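Local coordinates for protein homoserine kinase (Cytophaga hutchinsonii, PDB 4P52) that probably catalyses the ATP-dependent phosphorylation of L-homoserine to O-phospho-L-homoserine, at residues D25-F30 with N133-N138; A33-V38 with F47-P52; M140-L145 with P167-G172; K207-I212 with P255-L260. All blocks are in the same frame, centred on the assembly; numbering follows the deposited sequence.

Contact 1: residues D25-F30 with N133-N138; sequences DSIKVF and NQLLGN
I27 and L135 meet through their first torsions: in I27 the longer branch, CG1, and in L135 CG both stand anti to the backbone N. In I27 (chi1 -170°) the chain stays extended, which carries CD1 to Q134. In L135 (chi1 -178°) the second torsion turns CD1 to the strand backbone. The I27 side chain thus works with two branches. CD1 lies 3.8 Å from Q134 CB and touches Q134 CG too, crossing that side chain at about a right angle. CG2 of I27 sits 3.8 Å from L135 CB, and the I27 and L135 side chains run alongside each other in opposed directions. L135 CD1 lies against the backbone just before I27, 3.7 Å from S26 C, with D25 C also close. The contact is apolar and small, about 201 Å² in all. I27 is buried, and A131 and V330 also touch it. An alanine at I27 would lack both touching branches and would probably leave a gap beside Q134 and L135. The helix ends at this point. N138 N bonds N133 O at 2.7 Å, and G137 N bonds Q134 O at 3.0 Å. G137 has positive phi, as the C-prime residue should. Strand 26-36 pairs on one side with strand 52-61, whose L60 also touches L135. The arrangement is helix-on-sheet packing in the N-terminal part of a GHMP kinase, with the C-terminal end of helix 120-135 closed by a Schellman motif.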
loop_
_atom_site.group_PDB
_atom_site.type_symbol
_atom_site.label_atom_id
_atom_site.label_comp_id
_atom_site.label_asym_id
_atom_site.label_seq_id
_atom_site.Cartn_x
_atom_site.Cartn_y
_atom_site.Cartn_z
ATOM N N ASP A 25 -12.622 43.075 -7.610
ATOM C CA ASP A 25 -11.538 43.029 -8.594
ATOM C C ASP A 25 -10.228 42.505 -7.980
ATOM O O ASP A 25 -9.148 42.605 -8.568
ATOM C CB ASP A 25 -11.335 44.400 -9.259
ATOM C CG ASP A 25 -11.048 45.516 -8.250
ATOM O OD1 ASP A 25 -10.782 45.225 -7.054
ATOM O OD2 ASP A 25 -11.098 46.707 -8.660
ATOM N N SER A 26 -10.336 41.963 -6.782
ATOM C CA SER A 26 -9.218 41.353 -6.134
ATOM C C SER A 26 -9.682 40.166 -5.290
ATOM O O SER A 26 -10.853 40.047 -4.942
ATOM C CB SER A 26 -8.468 42.388 -5.288
ATOM O OG SER A 26 -9.121 42.629 -4.051
ATOM N N ILE A 27 -8.764 39.289 -4.936
ATOM C CA ILE A 27 -9.126 38.167 -4.097
ATOM C C ILE A 27 -7.925 37.777 -3.255
ATOM O O ILE A 27 -6.801 37.934 -3.683
ATOM C CB ILE A 27 -9.603 36.991 -4.970
ATOM C CG1 ILE A 27 -10.229 35.892 -4.119
ATOM C CG2 ILE A 27 -8.460 36.479 -5.818
ATOM C CD1 ILE A 27 -10.967 34.825 -4.909
ATOM N N LYS A 28 -8.170 37.268 -2.057
ATOM C CA LYS A 28 -7.099 36.776 -1.227
ATOM C C LYS A 28 -7.371 35.309 -0.876
ATOM O O LYS A 28 -8.457 34.970 -0.386
ATOM C CB LYS A 28 -7.004 37.644 0.016
ATOM C CG LYS A 28 -5.678 37.529 0.722
ATOM C CD LYS A 28 -5.497 38.576 1.808
ATOM C CE LYS A 28 -4.073 38.471 2.341
ATOM N NZ LYS A 28 -3.920 39.178 3.640
ATOM N N VAL A 29 -6.411 34.429 -1.143
ATOM C CA VAL A 29 -6.591 33.023 -0.821
ATOM C C VAL A 29 -5.519 32.540 0.132
ATOM O O VAL A 29 -4.344 32.931 0.038
ATOM C CB VAL A 29 -6.581 32.126 -2.067
ATOM C CG1 VAL A 29 -6.652 30.664 -1.651
ATOM C CG2 VAL A 29 -7.756 32.449 -2.985
ATOM N N PHE A 30 -5.914 31.665 1.037
ATOM C CA PHE A 30 -4.971 31.032 1.921
ATOM C C PHE A 30 -4.868 29.560 1.533
ATOM O O PHE A 30 -5.865 28.927 1.241
ATOM C CB PHE A 30 -5.441 31.196 3.364
ATOM C CG PHE A 30 -4.813 30.242 4.328
ATOM C CD1 PHE A 30 -5.306 28.930 4.468
ATOM C CD2 PHE A 30 -3.727 30.643 5.111
ATOM C CE1 PHE A 30 -4.730 28.031 5.369
ATOM C CE2 PHE A 30 -3.150 29.756 6.023
ATOM C CZ PHE A 30 -3.661 28.447 6.158
ATOM N N ASN A 133 -8.493 31.306 -10.509
ATOM C CA ASN A 133 -9.667 30.603 -10.982
ATOM C C ASN A 133 -10.960 31.167 -10.391
ATOM O O ASN A 133 -11.945 31.387 -11.094
ATOM C CB ASN A 133 -9.535 29.105 -10.699
ATOM C CG ASN A 133 -10.635 28.295 -11.355
ATOM O OD1 ASN A 133 -10.849 28.376 -12.579
ATOM N ND2 ASN A 133 -11.329 27.487 -10.549
ATOM N N GLN A 134 -10.958 31.431 -9.096
ATOM C CA GLN A 134 -12.145 31.983 -8.517
ATOM C C GLN A 134 -12.357 33.424 -8.968
ATOM O O GLN A 134 -13.449 33.783 -9.377
ATOM C CB GLN A 134 -12.165 31.851 -7.005
ATOM C CG GLN A 134 -13.523 32.290 -6.461
ATOM C CD GLN A 134 -13.850 31.718 -5.098
ATOM O OE1 GLN A 134 -13.526 30.560 -4.813
ATOM N NE2 GLN A 134 -14.498 32.526 -4.239
ATOM N N LEU A 135 -11.308 34.235 -8.937
ATOM C CA LEU A 135 -11.389 35.636 -9.351
ATOM C C LEU A 135 -11.945 35.845 -10.770
ATOM O O LEU A 135 -12.676 36.796 -11.008
ATOM C CB LEU A 135 -10.019 36.310 -9.227
ATOM C CG LEU A 135 -9.927 37.802 -9.589
ATOM C CD1 LEU A 135 -10.555 38.692 -8.528
ATOM C CD2 LEU A 135 -8.470 38.167 -9.759
ATOM N N LEU A 136 -11.601 34.971 -11.708
ATOM C CA LEU A 136 -12.086 35.126 -13.077
ATOM C C LEU A 136 -13.374 34.363 -13.315
ATOM O O LEU A 136 -13.709 34.055 -14.448
ATOM C CB LEU A 136 -11.018 34.670 -14.081
ATOM C CG LEU A 136 -9.714 35.472 -14.125
ATOM C CD1 LEU A 136 -8.876 35.012 -15.295
ATOM C CD2 LEU A 136 -9.970 36.971 -14.258
ATOM N N GLY A 137 -14.092 34.027 -12.250
ATOM C CA GLY A 137 -15.418 33.412 -12.381
ATOM C C GLY A 137 -15.483 31.906 -12.509
ATOM O O GLY A 137 -16.374 31.401 -13.160
ATOM N N ASN A 138 -14.552 31.177 -11.899
ATOM C CA ASN A 138 -14.624 29.697 -11.830
ATOM C C ASN A 138 -14.786 28.972 -13.156
ATOM O O ASN A 138 -15.633 28.104 -13.294
ATOM C CB ASN A 138 -15.700 29.255 -10.835
ATOM C CG ASN A 138 -15.361 29.671 -9.409
ATOM O OD1 ASN A 138 -14.651 28.958 -8.700
ATOM N ND2 ASN A 138 -15.823 30.857 -9.002
#

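Contact 2: residues A33-V38 with F47-P52; sequences ATVANV and FAVDNP
Strands 33-36 and 47-49 run antiparallel, their axes 4.6 Å apart at closest and 143° between their directions. They form part of the beta hairpin of strands 26-36 and 45-49. V35 and F47 are a hydrogen-bonded pair: V35 N gives to F47 O at 2.7 Å, and F47 N returns a bond to V35 O. T34 and A48 are the adjacent non-hydrogen-bonded pair. V49 N then bonds A33 O, almost straight at the hydrogen (174°). Past the corner at D50 and N51 the chain enters strand 52-61, where P52 O accepts from A33 N at 2.8 Å. The peptide before P52 is cis.

F47 CG sits between its backbone N and carbonyl carbon (chi1 68°), which lays the ring beside V35, pointing the same way. V35 CB sits over one face of the ring in a CH-pi contact, 4.0 Å from the centroid. V38 CG2 approaches the ring obliquely, 3.7 Å from F47 CD2. On the T34 and A48 face, T34 CG2 packs on A48, while T34 OG1 bonds N164 of helix 162-170. A33 CB packs at the corner, 3.9 Å from V49 CG2 and from P52 CD.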
loop_
_atom_site.group_PDB
_atom_site.type_symbol
_atom_site.label_atom_id
_atom_site.label_comp_id
_atom_site.label_asym_id
_atom_site.label_seq_id
_atom_site.Cartn_x
_atom_site.Cartn_y
_atom_site.Cartn_z
ATOM N N ALA A 33 -0.278 24.414 4.751
ATOM C CA ALA A 33 0.834 23.461 4.872
ATOM C C ALA A 33 0.331 22.009 4.696
ATOM O O ALA A 33 -0.829 21.680 5.008
ATOM C CB ALA A 33 1.509 23.620 6.234
ATOM N N THR A 34 1.201 21.154 4.182
ATOM C CA THR A 34 0.871 19.755 4.008
ATOM C C THR A 34 1.982 18.922 4.588
ATOM O O THR A 34 3.131 19.354 4.602
ATOM C CB THR A 34 0.743 19.382 2.521
ATOM O OG1 THR A 34 1.839 19.946 1.805
ATOM C CG2 THR A 34 -0.555 19.897 1.931
ATOM N N VAL A 35 1.646 17.734 5.064
ATOM C CA VAL A 35 2.648 16.766 5.475
ATOM C C VAL A 35 2.784 15.648 4.424
ATOM O O VAL A 35 1.876 14.838 4.234
ATOM C CB VAL A 35 2.296 16.148 6.839
ATOM C CG1 VAL A 35 3.296 15.046 7.203
ATOM C CG2 VAL A 35 2.257 17.230 7.905
ATOM N N ALA A 36 3.927 15.597 3.748
ATOM C CA ALA A 36 4.170 14.535 2.774
ATOM C C ALA A 36 4.967 13.340 3.349
ATOM O O ALA A 36 5.548 13.433 4.445
ATOM C CB ALA A 36 4.831 15.100 1.531
ATOM N N ASN A 37 4.947 12.222 2.605
ATOM C CA ASN A 37 5.561 10.954 2.990
ATOM C C ASN A 37 4.839 10.208 4.100
ATOM O O ASN A 37 4.571 9.001 3.973
ATOM C CB ASN A 37 7.053 11.123 3.220
ATOM C CG ASN A 37 7.721 11.806 2.028
ATOM O OD1 ASN A 37 7.289 11.635 0.873
ATOM N ND2 ASN A 37 8.728 12.610 2.293
ATOM N N VAL A 38 4.453 10.898 5.161
ATOM C CA VAL A 38 3.625 10.251 6.199
ATOM C C VAL A 38 4.244 8.895 6.605
ATOM O O VAL A 38 3.611 7.838 6.502
ATOM C CB VAL A 38 2.139 10.096 5.755
ATOM C CG1 VAL A 38 1.249 9.640 6.907
ATOM C CG2 VAL A 38 1.598 11.394 5.151
ATOM N N PHE A 47 -1.045 14.788 3.461
ATOM C CA PHE A 47 -2.294 15.323 3.982
ATOM C C PHE A 47 -2.122 16.769 4.399
ATOM O O PHE A 47 -1.006 17.201 4.699
ATOM C CB PHE A 47 -2.828 14.455 5.130
ATOM C CG PHE A 47 -1.987 14.487 6.371
ATOM C CD1 PHE A 47 -2.134 15.525 7.301
ATOM C CD2 PHE A 47 -1.064 13.458 6.638
ATOM C CE1 PHE A 47 -1.384 15.545 8.465
ATOM C CE2 PHE A 47 -0.295 13.466 7.806
ATOM C CZ PHE A 47 -0.462 14.522 8.717
ATOM N N ALA A 48 -3.227 17.520 4.403
ATOM C CA ALA A 48 -3.180 18.959 4.694
ATOM C C ALA A 48 -3.443 19.205 6.152
ATOM O O ALA A 48 -4.186 18.467 6.800
ATOM C CB ALA A 48 -4.184 19.695 3.846
ATOM N N VAL A 49 -2.832 20.246 6.697
ATOM C CA VAL A 49 -3.152 20.601 8.070
ATOM C C VAL A 49 -3.762 21.980 8.082
ATOM O O VAL A 49 -3.868 22.578 7.025
ATOM C CB VAL A 49 -1.935 20.487 9.007
ATOM C CG1 VAL A 49 -1.599 19.018 9.206
ATOM C CG2 VAL A 49 -0.755 21.285 8.471
ATOM N N ASP A 50 -4.193 22.451 9.257
ATOM C CA ASP A 50 -4.867 23.756 9.376
ATOM C C ASP A 50 -3.881 24.918 9.259
ATOM O O ASP A 50 -4.226 25.944 8.667
ATOM C CB ASP A 50 -5.589 23.898 10.718
ATOM C CG ASP A 50 -6.808 22.979 10.861
ATOM O OD1 ASP A 50 -7.269 22.345 9.867
ATOM O OD2 ASP A 50 -7.319 22.899 12.014
ATOM N N ASN A 51 -2.679 24.749 9.842
ATOM C CA ASN A 51 -1.659 25.793 9.960
ATOM C C ASN A 51 -0.293 25.155 9.971
ATOM O O ASN A 51 -0.147 24.040 10.434
ATOM C CB ASN A 51 -1.792 26.547 11.275
ATOM C CG ASN A 51 -3.093 27.292 11.380
ATOM O OD1 ASN A 51 -3.243 28.377 10.790
ATOM N ND2 ASN A 51 -4.057 26.710 12.094
ATOM N N PRO A 52 0.721 25.870 9.467
ATOM C CA PRO A 52 0.527 27.186 8.875
ATOM C C PRO A 52 0.161 27.083 7.378
ATOM O O PRO A 52 -0.446 26.088 6.962
ATOM C CB PRO A 52 1.873 27.871 9.125
ATOM C CG PRO A 52 2.867 26.758 9.101
ATOM C CD PRO A 52 2.142 25.500 9.558
#

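Contact 3: residues M140-L145 with P167-G172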
loop_
_atom_site.group_PDB
_atom_site.type_symbol
_atom_site.label_atom_id
_atom_site.label_comp_id
_atom_site.label_asym_id
_atom_site.label_seq_id
_atom_site.Cartn_x
_atom_site.Cartn_y
_atom_site.Cartn_z
HETATM N N MSE A 140 -12.872 26.828 -14.468
HETATM C CA MSE A 140 -12.402 25.451 -14.404
HETATM C C MSE A 140 -12.801 24.840 -13.093
HETATM O O MSE A 140 -12.962 25.532 -12.077
HETATM C CB MSE A 140 -10.896 25.472 -14.462
HETATM C CG MSE A 140 -10.376 25.981 -15.786
HETATM SE SE MSE A 140 -8.625 25.121 -16.051
HETATM C CE MSE A 140 -9.260 23.871 -17.459
ATOM N N GLU A 141 -12.974 23.525 -13.104
ATOM C CA GLU A 141 -13.216 22.777 -11.879
ATOM C C GLU A 141 -11.954 22.708 -11.043
ATOM O O GLU A 141 -10.860 22.549 -11.581
ATOM C CB GLU A 141 -13.680 21.372 -12.212
ATOM C CG GLU A 141 -15.164 21.272 -12.488
ATOM C CD GLU A 141 -15.530 19.900 -13.004
ATOM O OE1 GLU A 141 -14.890 19.436 -13.978
ATOM O OE2 GLU A 141 -16.449 19.280 -12.428
ATOM N N VAL A 142 -12.116 22.818 -9.730
ATOM C CA VAL A 142 -10.989 22.764 -8.785
ATOM C C VAL A 142 -10.099 21.551 -9.066
ATOM O O VAL A 142 -8.868 21.682 -9.163
ATOM C CB VAL A 142 -11.459 22.847 -7.308
ATOM C CG1 VAL A 142 -10.314 22.568 -6.346
ATOM C CG2 VAL A 142 -12.085 24.220 -7.024
ATOM N N LYS A 143 -10.734 20.393 -9.236
ATOM C CA LYS A 143 -10.076 19.189 -9.725
ATOM C C LYS A 143 -9.007 19.507 -10.781
ATOM O O LYS A 143 -7.862 19.064 -10.665
ATOM C CB LYS A 143 -11.126 18.217 -10.306
ATOM C CG LYS A 143 -10.549 17.095 -11.166
ATOM C CD LYS A 143 -11.615 16.325 -11.954
ATOM C CE LYS A 143 -10.950 15.551 -13.100
ATOM N NZ LYS A 143 -11.606 14.265 -13.480
ATOM N N ASP A 144 -9.387 20.278 -11.802
ATOM C CA ASP A 144 -8.555 20.458 -12.979
ATOM C C ASP A 144 -7.454 21.481 -12.816
ATOM O O ASP A 144 -6.673 21.682 -13.746
ATOM C CB ASP A 144 -9.415 20.789 -14.190
ATOM C CG ASP A 144 -10.241 19.594 -14.653
ATOM O OD1 ASP A 144 -9.626 18.553 -15.003
ATOM O OD2 ASP A 144 -11.497 19.690 -14.639
ATOM N N LEU A 145 -7.372 22.117 -11.642
ATOM C CA LEU A 145 -6.293 23.064 -11.390
ATOM C C LEU A 145 -4.969 22.392 -11.074
ATOM O O LEU A 145 -3.903 23.025 -11.219
ATOM C CB LEU A 145 -6.645 24.041 -10.284
ATOM C CG LEU A 145 -7.964 24.791 -10.462
ATOM C CD1 LEU A 145 -8.199 25.679 -9.251
ATOM C CD2 LEU A 145 -7.997 25.579 -11.771
ATOM N N PRO A 167 -2.982 17.337 -1.856
ATOM C CA PRO A 167 -3.719 17.561 -0.596
ATOM C C PRO A 167 -3.863 19.053 -0.252
ATOM O O PRO A 167 -4.839 19.470 0.423
ATOM C CB PRO A 167 -2.872 16.840 0.467
ATOM C CG PRO A 167 -1.505 16.757 -0.123
ATOM C CD PRO A 167 -1.686 16.669 -1.625
ATOM N N CYS A 168 -2.906 19.849 -0.713
ATOM C CA CYS A 168 -2.977 21.257 -0.499
ATOM C C CYS A 168 -4.194 21.829 -1.243
ATOM O O CYS A 168 -4.997 22.568 -0.672
ATOM C CB CYS A 168 -1.694 21.940 -0.965
ATOM S SG CYS A 168 -1.801 23.708 -0.640
ATOM N N LEU A 169 -4.316 21.472 -2.509
ATOM C CA LEU A 169 -5.387 21.954 -3.348
ATOM C C LEU A 169 -6.731 21.314 -3.030
ATOM O O LEU A 169 -7.746 21.981 -3.081
ATOM C CB LEU A 169 -5.040 21.730 -4.828
ATOM C CG LEU A 169 -6.108 22.041 -5.875
ATOM C CD1 LEU A 169 -6.494 23.528 -5.951
ATOM C CD2 LEU A 169 -5.628 21.524 -7.226
ATOM N N TYR A 170 -6.739 20.026 -2.720
ATOM C CA TYR A 170 -7.985 19.296 -2.596
ATOM C C TYR A 170 -8.431 19.198 -1.179
ATOM O O TYR A 170 -9.573 18.861 -0.928
ATOM C CB TYR A 170 -7.848 17.877 -3.127
ATOM C CG TYR A 170 -7.616 17.793 -4.605
ATOM C CD1 TYR A 170 -8.176 18.709 -5.479
ATOM C CD2 TYR A 170 -6.844 16.773 -5.141
ATOM C CE1 TYR A 170 -7.950 18.626 -6.849
ATOM C CE2 TYR A 170 -6.622 16.677 -6.504
ATOM C CZ TYR A 170 -7.186 17.600 -7.350
ATOM O OH TYR A 170 -6.966 17.474 -8.702
ATOM N N GLY A 171 -7.527 19.460 -0.241
ATOM C CA GLY A 171 -7.799 19.154 1.161
ATOM C C GLY A 171 -7.737 17.666 1.439
ATOM O O GLY A 171 -7.772 16.840 0.527
ATOM N N GLY A 172 -7.600 17.330 2.712
ATOM C CA GLY A 172 -7.741 15.962 3.147
ATOM C C GLY A 172 -6.474 15.157 3.044
ATOM O O GLY A 172 -5.355 15.707 3.038
#
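The loop that joins helices 120-135 and 146-157 meets the C-terminal end of helix 162-170 through Y170 and L169. Y170 OH donates to K143 O at 2.7 Å. The bond lies in the carbonyl plane, on a lone pair, with a C=O...donor angle of 126°. K143 O also lies in the plane of the Y170 ring, at its edge. The ring reaches the loop because Y170 CG stands anti to the carbonyl carbon (chi1 -67°). Y170 CE1 comes 3.6 Å from K143 CA. This is loop-on-helix packing within the GHMP kinase N-terminal domain region, and L146 of helix 146-157 touches both L169 and Y170. A phenylalanine at Y170 would lack the hydroxyl and would probably leave K143 O without this donor and the ring end without its tie to the loop.

Next to the tyrosine in sequence, L169 turns both methyls to the loop. Its CD1 lies 4.0 Å from V142 CG1, the two side chains overlapping along their flanks and pointing opposite ways. L169 CD2 lies 3.8 Å from V142 O and 4.1 Å from L145 CB. V142 O itself bonds L145 N at 2.9 Å within the loop.

Contact 4: residues K207-I212 with P255-L260; sequences KDARNI and PARSVL
R257 grips A209 O side-on with two nitrogens. R257 NE donates at 2.7 Å to A209 O, and R257 NH2 donates to the same oxygen at 2.9 Å. The oxygen lies within 1° of the guanidinium plane, at its edge. Both donors come from one face of the A209 carbonyl. NE is tilted 33° from the carbonyl plane, whereas NH2 stands well above it, 62° out, and is not on a lone pair. The two bonds to one atom probably limit rotation of the guanidinium group. R257 gets there with CG anti to its carbonyl carbon and a chain extended from CG to NE. A209 CB lies alongside, 3.6 Å from R257 NE. R257 is buried, and N37, F42, L213 and S284 also touch it.

The contact joins helix 206-211 to helix 253-257 and the residues after it, and the arginine of one helix holds a backbone carbonyl of the other. This is helix-helix packing, with 255-260 in the GHMP kinase C-terminal family region. S258 to L260 keep helical backbone angles, and L260 N bonds R257 O.

Around the polar centre the side chains that pack are mainly apolar, and they also touch backbone oxygens. I212 comes toward L260 tip to tip, with I212 CG2 4.0 Å from L260 CD1. That same methyl of L260 lies 3.7 Å from A209 CA, and D208 O is also close to it. I212 CD1 reaches further, to 3.6 Å from V259 CG2, and it also touches A256 O, 3.4 Å away. A256 CB points toward the I212 end and sits 4.0 Å from I212 O.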
loop_
_atom_site.group_PDB
_atom_site.type_symbol
_atom_site.label_atom_id
_atom_site.label_comp_id
_atom_site.label_asym_id
_atom_site.label_seq_id
_atom_site.Cartn_x
_atom_site.Cartn_y
_atom_site.Cartn_z
ATOM N N LYS A 207 18.005 20.025 -1.032
ATOM C CA LYS A 207 19.100 19.510 -1.846
ATOM C C LYS A 207 19.841 18.329 -1.183
ATOM O O LYS A 207 20.065 17.294 -1.823
ATOM C CB LYS A 207 20.072 20.659 -2.169
ATOM C CG LYS A 207 21.146 20.321 -3.188
ATOM C CD LYS A 207 22.315 21.298 -3.104
ATOM C CE LYS A 207 23.400 20.964 -4.124
ATOM N NZ LYS A 207 24.124 19.694 -3.818
ATOM N N ASP A 208 20.219 18.492 0.091
ATOM C CA ASP A 208 21.001 17.476 0.815
ATOM C C ASP A 208 20.125 16.330 1.285
ATOM O O ASP A 208 20.597 15.197 1.396
ATOM C CB ASP A 208 21.731 18.103 1.997
ATOM C CG ASP A 208 22.636 19.245 1.573
ATOM O OD1 ASP A 208 23.310 19.106 0.502
ATOM O OD2 ASP A 208 22.663 20.270 2.307
ATOM N N ALA A 209 18.849 16.633 1.545
ATOM C CA ALA A 209 17.832 15.617 1.840
ATOM C C ALA A 209 17.457 14.717 0.649
ATOM O O ALA A 209 16.918 13.640 0.876
ATOM C CB ALA A 209 16.583 16.254 2.458
ATOM N N ARG A 210 17.717 15.162 -0.591
ATOM C CA ARG A 210 17.502 14.353 -1.809
ATOM C C ARG A 210 18.698 13.487 -2.109
ATOM O O ARG A 210 18.561 12.266 -2.286
ATOM C CB ARG A 210 17.219 15.214 -3.044
ATOM C CG ARG A 210 15.766 15.653 -3.225
ATOM C CD ARG A 210 15.528 16.276 -4.601
ATOM N NE ARG A 210 16.729 16.941 -5.136
ATOM C CZ ARG A 210 17.016 18.240 -5.003
ATOM N NH1 ARG A 210 16.191 19.054 -4.354
ATOM N NH2 ARG A 210 18.139 18.728 -5.524
ATOM N N ASN A 211 19.860 14.132 -2.170
ATOM C CA ASN A 211 21.143 13.475 -2.416
ATOM C C ASN A 211 21.489 12.366 -1.461
ATOM O O ASN A 211 22.220 11.436 -1.811
ATOM C CB ASN A 211 22.288 14.491 -2.393
ATOM C CG ASN A 211 22.227 15.454 -3.558
ATOM O OD1 ASN A 211 22.091 16.664 -3.373
ATOM N ND2 ASN A 211 22.298 14.914 -4.775
ATOM N N ILE A 212 20.979 12.449 -0.251
ATOM C CA ILE A 212 21.380 11.478 0.746
ATOM C C ILE A 212 20.580 10.161 0.658
ATOM O O ILE A 212 21.003 9.158 1.197
ATOM C CB ILE A 212 21.336 12.099 2.138
ATOM C CG1 ILE A 212 22.219 11.320 3.099
ATOM C CG2 ILE A 212 19.896 12.208 2.595
ATOM C CD1 ILE A 212 22.310 11.939 4.476
ATOM N N PRO A 255 15.780 6.584 8.142
ATOM C CA PRO A 255 17.151 6.309 8.613
ATOM C C PRO A 255 18.243 7.036 7.799
ATOM O O PRO A 255 19.259 7.410 8.367
ATOM C CB PRO A 255 17.308 4.787 8.455
ATOM C CG PRO A 255 15.960 4.248 8.111
ATOM C CD PRO A 255 15.096 5.372 7.638
ATOM N N ALA A 256 18.029 7.252 6.501
ATOM C CA ALA A 256 18.968 8.030 5.690
ATOM C C ALA A 256 18.945 9.535 5.998
ATOM O O ALA A 256 20.006 10.140 6.129
ATOM C CB ALA A 256 18.757 7.769 4.199
ATOM N N ARG A 257 17.758 10.131 6.124
ATOM C CA ARG A 257 17.631 11.574 6.335
ATOM C C ARG A 257 17.783 12.061 7.768
ATOM O O ARG A 257 18.122 13.211 8.015
ATOM C CB ARG A 257 16.285 12.044 5.859
ATOM C CG ARG A 257 16.229 12.182 4.374
ATOM C CD ARG A 257 14.866 12.676 3.964
ATOM N NE ARG A 257 14.923 13.049 2.563
ATOM C CZ ARG A 257 13.868 13.219 1.790
ATOM N NH1 ARG A 257 12.634 13.039 2.267
ATOM N NH2 ARG A 257 14.063 13.561 0.538
ATOM N N SER A 258 17.526 11.195 8.722
ATOM C CA SER A 258 17.459 11.639 10.097
ATOM C C SER A 258 18.815 12.181 10.593
ATOM O O SER A 258 18.828 12.993 11.507
ATOM C CB SER A 258 16.964 10.507 10.991
ATOM O OG SER A 258 18.021 9.587 11.178
ATOM N N VAL A 259 19.933 11.745 10.008
ATOM C CA VAL A 259 21.223 12.321 10.344
ATOM C C VAL A 259 21.305 13.824 10.076
ATOM O O VAL A 259 22.114 14.514 10.723
ATOM C CB VAL A 259 22.417 11.644 9.623
ATOM C CG1 VAL A 259 22.521 10.180 10.025
ATOM C CG2 VAL A 259 22.341 11.808 8.102
ATOM N N LEU A 260 20.496 14.320 9.122
ATOM C CA LEU A 260 20.460 15.731 8.792
ATOM C C LEU A 260 19.657 16.547 9.789
ATOM O O LEU A 260 19.765 17.771 9.806
ATOM C CB LEU A 260 19.853 15.932 7.411
ATOM C CG LEU A 260 20.645 15.324 6.246
ATOM C CD1 LEU A 260 19.881 15.476 4.935
ATOM C CD2 LEU A 260 22.065 15.887 6.137
#

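From the N terminus, strand 26-36 enters both contact 1 and contact 2. Contact 2 closes first, as the short hairpin with 45-49. It is nested inside the long loop that contact 1 closes against the end of helix 120-135. F30 also touches D50 and P52. Contact 3 opens just after contact 1 and ties the next loop to helix 162-170; N133 ND2 probably bonds M140 O between them. G172 O probably bonds A48 N, which joins contact 3 to contact 2. Contact 4 comes last, in series, pairing helix 206-211 with helix 253-257. It lies across the chain's centre from contacts 1 and 3, and N37 packs against R257.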